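Fatty acid synthase 1, isoform A (Drosophila melanogaster, PDB 6FN6) probably builds long-chain saturated fatty acids from acetyl-CoA and malonyl-CoA with NADPH, this portion carrying the dehydratase, enoylreductase and ketoreductase steps that modify the growing chain. Local coordinates at residues R452-E461 with E481-E492; Y1055-S1063 with Y1074-C1085. All coordinates share one frame; numbering follows the deposited sequence.

Contact 1. Residues R452-E461 with E481-E492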
loop_
_atom_site.group_PDB
_atom_site.type_symbol
_atom_site.label_atom_id
_atom_site.label_comp_id
_atom_site.label_asym_id
_atom_site.label_seq_id
_atom_site.Cartn_x
_atom_site.Cartn_y
_atom_site.Cartn_z
ATOM N N ARG A 452 53.809 69.691 -35.113
ATOM C CA ARG A 452 53.882 68.254 -35.381
ATOM C C ARG A 452 53.438 67.901 -36.802
ATOM O O ARG A 452 52.471 68.455 -37.323
ATOM C CB ARG A 452 53.061 67.473 -34.357
ATOM C CG ARG A 452 51.565 67.656 -34.443
ATOM C CD ARG A 452 50.902 66.952 -33.272
ATOM N NE ARG A 452 49.484 66.709 -33.493
ATOM C CZ ARG A 452 48.725 65.980 -32.683
ATOM N NH1 ARG A 452 49.252 65.421 -31.601
ATOM N NH2 ARG A 452 47.440 65.804 -32.957
ATOM N N LYS A 453 54.156 66.963 -37.413
ATOM C CA LYS A 453 53.861 66.521 -38.769
ATOM C C LYS A 453 52.550 65.738 -38.811
ATOM O O LYS A 453 52.239 64.973 -37.894
ATOM C CB LYS A 453 55.010 65.656 -39.302
ATOM C CG LYS A 453 56.381 66.322 -39.198
ATOM C CD LYS A 453 57.487 65.521 -39.881
ATOM C CE LYS A 453 58.803 66.304 -39.893
ATOM N NZ LYS A 453 59.908 65.593 -40.605
ATOM N N SER A 454 51.783 65.930 -39.881
ATOM C CA SER A 454 50.499 65.254 -40.022
ATOM C C SER A 454 50.092 65.108 -41.483
ATOM O O SER A 454 50.494 65.897 -42.336
ATOM C CB SER A 454 49.411 66.017 -39.268
ATOM O OG SER A 454 49.171 67.278 -39.867
ATOM N N VAL A 455 49.290 64.087 -41.758
ATOM C CA VAL A 455 48.753 63.856 -43.092
ATOM C C VAL A 455 47.285 63.458 -42.938
ATOM O O VAL A 455 46.877 62.984 -41.879
ATOM C CB VAL A 455 49.575 62.793 -43.856
ATOM C CG1 VAL A 455 49.361 61.401 -43.257
ATOM C CG2 VAL A 455 49.238 62.816 -45.345
ATOM N N VAL A 456 46.496 63.664 -43.987
ATOM C CA VAL A 456 45.053 63.457 -43.916
ATOM C C VAL A 456 44.602 62.324 -44.836
ATOM O O VAL A 456 45.111 62.174 -45.948
ATOM C CB VAL A 456 44.304 64.764 -44.259
ATOM C CG1 VAL A 456 42.797 64.550 -44.239
ATOM C CG2 VAL A 456 44.692 65.873 -43.297
ATOM N N VAL A 457 43.646 61.529 -44.360
ATOM C CA VAL A 457 43.065 60.453 -45.155
ATOM C C VAL A 457 41.592 60.759 -45.414
ATOM O O VAL A 457 40.859 61.149 -44.507
ATOM C CB VAL A 457 43.238 59.093 -44.461
ATOM C CG1 VAL A 457 42.633 57.979 -45.305
ATOM C CG2 VAL A 457 44.710 58.817 -44.194
ATOM N N VAL A 458 41.163 60.551 -46.656
ATOM C CA VAL A 458 39.856 61.011 -47.117
ATOM C C VAL A 458 38.701 60.229 -46.500
ATOM O O VAL A 458 37.672 60.809 -46.166
ATOM C CB VAL A 458 39.765 60.953 -48.653
ATOM C CG1 VAL A 458 38.482 61.616 -49.136
ATOM C CG2 VAL A 458 40.979 61.621 -49.290
ATOM N N ALA A 459 38.856 58.912 -46.387
ATOM C CA ALA A 459 37.831 58.059 -45.782
ATOM C C ALA A 459 36.439 58.340 -46.347
ATOM O O ALA A 459 35.516 58.686 -45.609
ATOM C CB ALA A 459 37.823 58.235 -44.269
ATOM N N THR A 460 36.298 58.184 -47.659
ATOM C CA THR A 460 35.023 58.391 -48.336
ATOM C C THR A 460 34.574 57.103 -49.024
ATOM O O THR A 460 35.373 56.187 -49.218
ATOM C CB THR A 460 35.115 59.529 -49.373
ATOM O OG1 THR A 460 33.889 59.615 -50.108
ATOM C CG2 THR A 460 36.275 59.295 -50.333
ATOM N N GLU A 461 33.296 57.034 -49.382
ATOM C CA GLU A 461 32.738 55.828 -49.989
ATOM C C GLU A 461 32.983 55.786 -51.495
ATOM O O GLU A 461 32.899 54.724 -52.114
ATOM C CB GLU A 461 31.236 55.732 -49.708
ATOM C CG GLU A 461 30.382 56.719 -50.496
ATOM C CD GLU A 461 28.907 56.607 -50.162
ATOM O OE1 GLU A 461 28.530 55.658 -49.440
ATOM O OE2 GLU A 461 28.125 57.468 -50.620
ATOM N N GLU A 481 57.181 59.720 -37.894
ATOM C CA GLU A 481 56.915 60.496 -36.685
ATOM C C GLU A 481 55.767 61.479 -36.891
ATOM O O GLU A 481 55.883 62.654 -36.543
ATOM C CB GLU A 481 58.171 61.268 -36.265
ATOM C CG GLU A 481 59.410 60.409 -36.048
ATOM C CD GLU A 481 60.696 61.217 -36.097
ATOM O OE1 GLU A 481 61.030 61.739 -37.183
ATOM O OE2 GLU A 481 61.374 61.333 -35.054
ATOM N N GLN A 482 54.665 60.999 -37.459
ATOM C CA GLN A 482 53.522 61.858 -37.750
ATOM C C GLN A 482 52.203 61.274 -37.254
ATOM O O GLN A 482 52.113 60.092 -36.922
ATOM C CB GLN A 482 53.428 62.120 -39.255
ATOM C CG GLN A 482 53.350 60.863 -40.104
ATOM C CD GLN A 482 53.315 61.165 -41.589
ATOM O OE1 GLN A 482 53.166 62.317 -41.997
ATOM N NE2 GLN A 482 53.459 60.131 -42.408
ATOM N N TYR A 483 51.187 62.130 -37.199
ATOM C CA TYR A 483 49.845 61.737 -36.782
ATOM C C TYR A 483 48.920 61.719 -37.998
ATOM O O TYR A 483 49.089 62.510 -38.924
ATOM C CB TYR A 483 49.310 62.686 -35.705
ATOM C CG TYR A 483 50.094 62.642 -34.409
ATOM C CD1 TYR A 483 51.231 63.420 -34.229
ATOM C CD2 TYR A 483 49.691 61.821 -33.363
ATOM C CE1 TYR A 483 51.945 63.378 -33.044
ATOM C CE2 TYR A 483 50.399 61.775 -32.176
ATOM C CZ TYR A 483 51.522 62.554 -32.021
ATOM O OH TYR A 483 52.221 62.502 -30.835
ATOM N N VAL A 484 47.963 60.796 -38.006
ATOM C CA VAL A 484 47.063 60.645 -39.143
ATOM C C VAL A 484 45.655 61.115 -38.791
ATOM O O VAL A 484 45.057 60.648 -37.821
ATOM C CB VAL A 484 47.039 59.188 -39.633
ATOM C CG1 VAL A 484 46.126 59.043 -40.841
ATOM C CG2 VAL A 484 48.447 58.713 -39.962
ATOM N N TYR A 485 45.131 62.042 -39.586
ATOM C CA TYR A 485 43.769 62.524 -39.404
ATOM C C TYR A 485 42.844 61.843 -40.400
ATOM O O TYR A 485 42.973 62.037 -41.608
ATOM C CB TYR A 485 43.684 64.043 -39.575
ATOM C CG TYR A 485 44.270 64.829 -38.427
ATOM C CD1 TYR A 485 43.520 65.100 -37.292
ATOM C CD2 TYR A 485 45.569 65.316 -38.486
ATOM C CE1 TYR A 485 44.051 65.819 -36.240
ATOM C CE2 TYR A 485 46.107 66.038 -37.439
ATOM C CZ TYR A 485 45.343 66.288 -36.320
ATOM O OH TYR A 485 45.875 67.005 -35.277
ATOM N N VAL A 486 41.919 61.041 -39.887
ATOM C CA VAL A 486 40.934 60.377 -40.726
ATOM C C VAL A 486 39.699 61.261 -40.786
ATOM O O VAL A 486 39.019 61.458 -39.780
ATOM C CB VAL A 486 40.589 58.971 -40.196
ATOM C CG1 VAL A 486 39.738 58.212 -41.201
ATOM C CG2 VAL A 486 41.857 58.193 -39.865
ATOM N N VAL A 487 39.419 61.805 -41.965
ATOM C CA VAL A 487 38.317 62.747 -42.130
ATOM C C VAL A 487 37.153 62.073 -42.840
ATOM O O VAL A 487 37.307 61.566 -43.944
ATOM C CB VAL A 487 38.772 64.001 -42.902
ATOM C CG1 VAL A 487 37.619 64.983 -43.061
ATOM C CG2 VAL A 487 39.940 64.664 -42.191
ATOM N N CYS A 488 35.990 62.069 -42.199
ATOM C CA CYS A 488 34.795 61.458 -42.777
ATOM C C CYS A 488 33.633 62.449 -42.779
ATOM O O CYS A 488 32.825 62.470 -41.851
ATOM C CB CYS A 488 34.406 60.196 -42.006
ATOM S SG CYS A 488 32.945 59.361 -42.666
ATOM N N GLN A 489 33.560 63.274 -43.820
ATOM C CA GLN A 489 32.558 64.333 -43.888
ATOM C C GLN A 489 31.386 63.979 -44.805
ATOM O O GLN A 489 31.570 63.720 -45.995
ATOM C CB GLN A 489 33.205 65.634 -44.369
ATOM C CG GLN A 489 32.246 66.811 -44.443
ATOM C CD GLN A 489 32.958 68.148 -44.554
ATOM O OE1 GLN A 489 34.187 68.212 -44.596
ATOM N NE2 GLN A 489 32.184 69.225 -44.600
ATOM N N GLY A 490 30.181 63.990 -44.240
ATOM C CA GLY A 490 28.962 63.770 -44.999
ATOM C C GLY A 490 28.912 62.456 -45.753
ATOM O O GLY A 490 28.539 62.421 -46.926
ATOM N N GLU A 491 29.282 61.374 -45.076
ATOM C CA GLU A 491 29.283 60.049 -45.686
ATOM C C GLU A 491 28.267 59.103 -45.051
ATOM O O GLU A 491 28.127 59.048 -43.830
ATOM C CB GLU A 491 30.680 59.433 -45.599
ATOM C CG GLU A 491 31.732 60.162 -46.413
ATOM C CD GLU A 491 31.459 60.074 -47.897
ATOM O OE1 GLU A 491 31.004 59.003 -48.351
ATOM O OE2 GLU A 491 31.726 61.060 -48.617
ATOM N N GLU A 492 27.560 58.360 -45.898
ATOM C CA GLU A 492 26.596 57.365 -45.441
ATOM C C GLU A 492 27.286 56.023 -45.220
ATOM O O GLU A 492 28.372 55.773 -45.742
ATOM C CB GLU A 492 25.445 57.210 -46.441
ATOM C CG GLU A 492 24.484 58.394 -46.499
ATOM C CD GLU A 492 25.115 59.653 -47.060
ATOM O OE1 GLU A 492 26.354 59.685 -47.218
ATOM O OE2 GLU A 492 24.368 60.614 -47.343
HETATM O O HOH W 1 55.526 64.998 -35.277
#
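Residues Ser454 to Val457 run parallel to Tyr483 to Val486, the strand axes 4.8 Å apart at closest approach, and hydrogen bonds such as Tyr485 N to Val455 O (3.0 Å) and Val457 N to Tyr485 O (2.9 Å) stitch them together. Side chains alternate between two faces. On one, Arg452 stretches across the strands: with CG lying between its backbone N and carbonyl carbon (chi1 68°), the extended chain brings the guanidinium flat over Tyr483, Arg452 CZ 4.0 Å from the centroid of the Tyr483 ring, a cation-pi stack. Arg452 NH2 reaches Tyr485 OH in the guanidinium plane, at 3.0 Å and nearly straight, and also salt-bridges Asp539; arginine suits this place because one flat group serves ring, hydroxyl and carboxylate together. Further along this face, Val456 CG1 meets Val487 CG2. The other face is aliphatic: Val457 CG2 lies 3.6 Å from Val484 CG1, and Val484 and Val486 continue onto Leu470 of helix 466-480, beta-branched residues fitting both strand and core. Past the strand ends, the Glu491 carboxylate takes Glu461 N from above its plane at OE1 (3.2 Å) and a weak bond from Thr460 OG1 at OE2, which probably helps it tolerate the nearby Glu461 carboxylate. Strand, helix 466-480 and adjacent parallel strand form a beta-alpha-beta unit, the building block of Rossmann-type folds such as the pseudo-ketoreductase.

Contact 2. Residues Y1055-S1063 with Y1074-C1085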
loop_
_atom_site.group_PDB
_atom_site.type_symbol
_atom_site.label_atom_id
_atom_site.label_comp_id
_atom_site.label_asym_id
_atom_site.label_seq_id
_atom_site.Cartn_x
_atom_site.Cartn_y
_atom_site.Cartn_z
ATOM N N TYR A 1055 9.801 46.605 -36.041
ATOM C CA TYR A 1055 11.207 46.458 -35.670
ATOM C C TYR A 1055 12.115 46.204 -36.865
ATOM O O TYR A 1055 11.769 45.473 -37.792
ATOM C CB TYR A 1055 11.373 45.324 -34.650
ATOM C CG TYR A 1055 10.412 45.432 -33.495
ATOM C CD1 TYR A 1055 10.539 46.449 -32.560
ATOM C CD2 TYR A 1055 9.367 44.533 -33.348
ATOM C CE1 TYR A 1055 9.660 46.567 -31.510
ATOM C CE2 TYR A 1055 8.478 44.641 -32.296
ATOM C CZ TYR A 1055 8.632 45.662 -31.381
ATOM O OH TYR A 1055 7.753 45.785 -30.331
ATOM N N PHE A 1056 13.286 46.831 -36.818
ATOM C CA PHE A 1056 14.349 46.612 -37.785
ATOM C C PHE A 1056 15.643 46.557 -36.993
ATOM O O PHE A 1056 16.233 47.593 -36.679
ATOM C CB PHE A 1056 14.393 47.722 -38.837
ATOM C CG PHE A 1056 15.307 47.428 -39.998
ATOM C CD1 PHE A 1056 16.674 47.632 -39.890
ATOM C CD2 PHE A 1056 14.800 46.969 -41.201
ATOM C CE1 PHE A 1056 17.518 47.368 -40.957
ATOM C CE2 PHE A 1056 15.640 46.706 -42.271
ATOM C CZ PHE A 1056 17.001 46.908 -42.146
ATOM N N ILE A 1057 16.068 45.346 -36.652
ATOM C CA ILE A 1057 17.163 45.154 -35.711
ATOM C C ILE A 1057 18.338 44.450 -36.383
ATOM O O ILE A 1057 18.153 43.514 -37.157
ATOM C CB ILE A 1057 16.680 44.376 -34.467
ATOM C CG1 ILE A 1057 15.528 45.138 -33.805
ATOM C CG2 ILE A 1057 17.829 44.156 -33.484
ATOM C CD1 ILE A 1057 14.883 44.427 -32.647
ATOM N N CYS A 1058 19.543 44.924 -36.078
ATOM C CA CYS A 1058 20.777 44.337 -36.586
ATOM C C CYS A 1058 21.658 43.871 -35.427
ATOM O O CYS A 1058 22.095 44.685 -34.615
ATOM C CB CYS A 1058 21.542 45.351 -37.444
ATOM S SG CYS A 1058 20.623 46.026 -38.855
ATOM N N PHE A 1059 21.910 42.566 -35.346
ATOM C CA PHE A 1059 22.773 42.016 -34.297
ATOM C C PHE A 1059 24.208 41.803 -34.774
ATOM O O PHE A 1059 24.446 41.517 -35.947
ATOM C CB PHE A 1059 22.210 40.688 -33.781
ATOM C CG PHE A 1059 20.882 40.818 -33.098
ATOM C CD1 PHE A 1059 20.815 41.105 -31.743
ATOM C CD2 PHE A 1059 19.703 40.657 -33.803
ATOM C CE1 PHE A 1059 19.597 41.229 -31.107
ATOM C CE2 PHE A 1059 18.481 40.779 -33.171
ATOM C CZ PHE A 1059 18.428 41.066 -31.821
ATOM N N SER A 1060 25.156 41.936 -33.851
ATOM C CA SER A 1060 26.571 41.744 -34.155
ATOM C C SER A 1060 27.425 41.881 -32.896
ATOM O O SER A 1060 26.922 42.232 -31.830
ATOM C CB SER A 1060 27.038 42.747 -35.211
ATOM O OG SER A 1060 26.745 44.075 -34.812
ATOM N N SER A 1061 28.716 41.589 -33.032
ATOM C CA SER A 1061 29.679 41.776 -31.950
ATOM C C SER A 1061 30.620 42.941 -32.270
ATOM O O SER A 1061 30.730 43.359 -33.422
ATOM C CB SER A 1061 30.481 40.495 -31.717
ATOM O OG SER A 1061 31.378 40.646 -30.631
ATOM N N VAL A 1062 31.296 43.455 -31.247
ATOM C CA VAL A 1062 32.210 44.580 -31.416
ATOM C C VAL A 1062 33.494 44.126 -32.103
ATOM O O VAL A 1062 33.966 43.009 -31.885
ATOM C CB VAL A 1062 32.526 45.247 -30.060
ATOM C CG1 VAL A 1062 33.449 46.451 -30.246
ATOM C CG2 VAL A 1062 31.245 45.661 -29.355
ATOM N N SER A 1063 34.052 45.009 -32.929
ATOM C CA SER A 1063 35.308 44.749 -33.633
ATOM C C SER A 1063 35.303 43.385 -34.318
ATOM O O SER A 1063 36.050 43.156 -35.270
ATOM C CB SER A 1063 36.491 44.843 -32.665
ATOM O OG SER A 1063 36.384 43.895 -31.618
ATOM N N TYR A 1074 34.918 43.584 -40.622
ATOM C CA TYR A 1074 33.791 43.316 -39.741
ATOM C C TYR A 1074 33.422 44.604 -39.016
ATOM O O TYR A 1074 32.244 44.940 -38.880
ATOM C CB TYR A 1074 34.120 42.207 -38.740
ATOM C CG TYR A 1074 32.904 41.665 -38.023
ATOM C CD1 TYR A 1074 32.080 40.728 -38.631
ATOM C CD2 TYR A 1074 32.577 42.090 -36.741
ATOM C CE1 TYR A 1074 30.965 40.229 -37.985
ATOM C CE2 TYR A 1074 31.462 41.594 -36.084
ATOM C CZ TYR A 1074 30.661 40.665 -36.713
ATOM O OH TYR A 1074 29.550 40.167 -36.071
ATOM N N GLY A 1075 34.438 45.332 -38.564
ATOM C CA GLY A 1075 34.226 46.595 -37.885
ATOM C C GLY A 1075 33.505 47.593 -38.769
ATOM O O GLY A 1075 32.679 48.375 -38.296
ATOM N N LEU A 1076 33.820 47.566 -40.060
ATOM C CA LEU A 1076 33.202 48.476 -41.016
ATOM C C LEU A 1076 31.763 48.064 -41.293
ATOM O O LEU A 1076 30.918 48.902 -41.604
ATOM C CB LEU A 1076 34.005 48.516 -42.317
ATOM C CG LEU A 1076 35.309 49.317 -42.270
ATOM C CD1 LEU A 1076 36.159 49.048 -43.504
ATOM C CD2 LEU A 1076 35.021 50.807 -42.139
ATOM N N ALA A 1077 31.485 46.769 -41.190
ATOM C CA ALA A 1077 30.126 46.273 -41.363
ATOM C C ALA A 1077 29.262 46.792 -40.220
ATOM O O ALA A 1077 28.104 47.161 -40.421
ATOM C CB ALA A 1077 30.105 44.758 -41.414
ATOM N N ASN A 1078 29.832 46.820 -39.019
ATOM C CA ASN A 1078 29.143 47.379 -37.861
ATOM C C ASN A 1078 28.848 48.857 -38.090
ATOM O O ASN A 1078 27.713 49.306 -37.941
ATOM C CB ASN A 1078 29.979 47.208 -36.591
ATOM C CG ASN A 1078 29.989 45.782 -36.084
ATOM O OD1 ASN A 1078 29.199 44.948 -36.526
ATOM N ND2 ASN A 1078 30.887 45.494 -35.150
ATOM N N SER A 1079 29.882 49.607 -38.457
ATOM C CA SER A 1079 29.742 51.033 -38.718
ATOM C C SER A 1079 28.596 51.287 -39.690
ATOM O O SER A 1079 27.788 52.192 -39.491
ATOM C CB SER A 1079 31.044 51.608 -39.274
ATOM O OG SER A 1079 30.907 52.989 -39.558
ATOM N N ALA A 1080 28.535 50.478 -40.739
ATOM C CA ALA A 1080 27.491 50.602 -41.749
ATOM C C ALA A 1080 26.103 50.354 -41.153
ATOM O O ALA A 1080 25.180 51.141 -41.363
ATOM C CB ALA A 1080 27.755 49.639 -42.892
ATOM N N MET A 1081 25.955 49.254 -40.420
ATOM C CA MET A 1081 24.674 48.908 -39.807
ATOM C C MET A 1081 24.229 49.979 -38.815
ATOM O O MET A 1081 23.038 50.270 -38.694
ATOM C CB MET A 1081 24.762 47.554 -39.104
ATOM C CG MET A 1081 24.814 46.374 -40.056
ATOM S SD MET A 1081 24.805 44.795 -39.193
ATOM C CE MET A 1081 24.926 43.658 -40.569
ATOM N N GLU A 1082 25.192 50.541 -38.092
ATOM C CA GLU A 1082 24.924 51.633 -37.163
ATOM C C GLU A 1082 24.272 52.802 -37.887
ATOM O O GLU A 1082 23.262 53.343 -37.443
ATOM C CB GLU A 1082 26.217 52.098 -36.486
ATOM C CG GLU A 1082 26.794 51.111 -35.483
ATOM C CD GLU A 1082 28.195 51.488 -35.038
ATOM O OE1 GLU A 1082 28.638 52.613 -35.360
ATOM O OE2 GLU A 1082 28.852 50.659 -34.370
ATOM N N ARG A 1083 24.865 53.183 -39.012
ATOM C CA ARG A 1083 24.396 54.330 -39.777
ATOM C C ARG A 1083 23.018 54.049 -40.376
ATOM O O ARG A 1083 22.141 54.910 -40.366
ATOM C CB ARG A 1083 25.398 54.671 -40.885
ATOM C CG ARG A 1083 25.273 56.079 -41.438
ATOM C CD ARG A 1083 25.762 57.096 -40.418
ATOM N NE ARG A 1083 25.936 58.430 -40.995
ATOM C CZ ARG A 1083 25.063 59.427 -40.883
ATOM N NH1 ARG A 1083 23.924 59.266 -40.215
ATOM N NH2 ARG A 1083 25.332 60.597 -41.445
ATOM N N ILE A 1084 22.840 52.846 -40.910
ATOM C CA ILE A 1084 21.563 52.448 -41.489
ATOM C C ILE A 1084 20.420 52.654 -40.494
ATOM O O ILE A 1084 19.371 53.193 -40.843
ATOM C CB ILE A 1084 21.613 50.988 -41.970
ATOM C CG1 ILE A 1084 22.559 50.866 -43.165
ATOM C CG2 ILE A 1084 20.208 50.490 -42.333
ATOM C CD1 ILE A 1084 22.805 49.439 -43.634
ATOM N N CYS A 1085 20.627 52.221 -39.256
ATOM C CA CYS A 1085 19.588 52.313 -38.240
ATOM C C CYS A 1085 19.384 53.755 -37.799
ATOM O O CYS A 1085 18.256 54.175 -37.542
ATOM C CB CYS A 1085 19.933 51.421 -37.049
ATOM S SG CYS A 1085 19.914 49.658 -37.473
#
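Strand 1055-1060 packs against helix 1072-1090 in the ketoreductase domain, a largely buried strand-on-helix contact of a Rossmann-type fold, with Ser1060 meeting Asn1078 at the strand's C-terminal end. The two elements run nearly antiparallel (164°) with axes 9.4 Å apart, and alternate strand residues Phe1056, Cys1058 and Ser1060 point toward the helix. Cys1058 CB rests on Met1081 SD (3.7 Å), the methionine chain lying extended between helix and strand, while Cys1058 SG and Cys1085 SG sit side by side 4.0 Å apart, too far for a disulfide. Phe1056 brings CE1 to Ile1084 CG2, and Arg1088 adds a cation-pi contact to its ring. Toward the loop the contact turns polar. Asn1078 uses both ends of its amide: ND2 gives a hydrogen bond to Ser1061 O (2.8 Å), an acceptor only, which fixes the flip of the amide; OD1 thereby accepts Ser1060 OG (3.1 Å) from above the carbonyl plane. An alanine in place of Asn1078 is likely to leave the Ser1060 hydroxyl and the Ser1061 carbonyl without these partners and the start of the loop less firmly held. Tyr1074, its CG anti to the backbone N (chi1 -167°), turns a ring edge to Ser1061 O, with CE2 3.3 Å away, and its OH takes a weak bond from Ser1061 N. Tyr1074 and Asn1078 fit the YxxxN pattern of short-chain reductases, and Ser1061, thirteen residues before the tyrosine, probably corresponds to their active-site serine. Sulfur and hydrocarbon thus fill the buried half, whereas directional bonds probably help to position the polar end, where the loop is poorly ordered.

From the N terminus the chain reaches contact 1 first. It closes a short loop, largely helix 466-480, that joins two neighbouring parallel strands of the pseudo-ketoreductase. Contact 2 opens only much later, after the enoylreductase, and closes an even shorter connection in the ketoreductase, part of it (1064-1070) not modelled. The loops are in series, neither enclosing nor crossing the other. In space, however, their centres are about 22 Å apart, and Arg1083 packs against Glu491 and Glu492. Helix 496-504 lies between them: Ile503 and Leu499 meet Val486 and Cys488, while Leu499 also touches Leu1076 and Ser1079, joining pseudo-ketoreductase to ketoreductase.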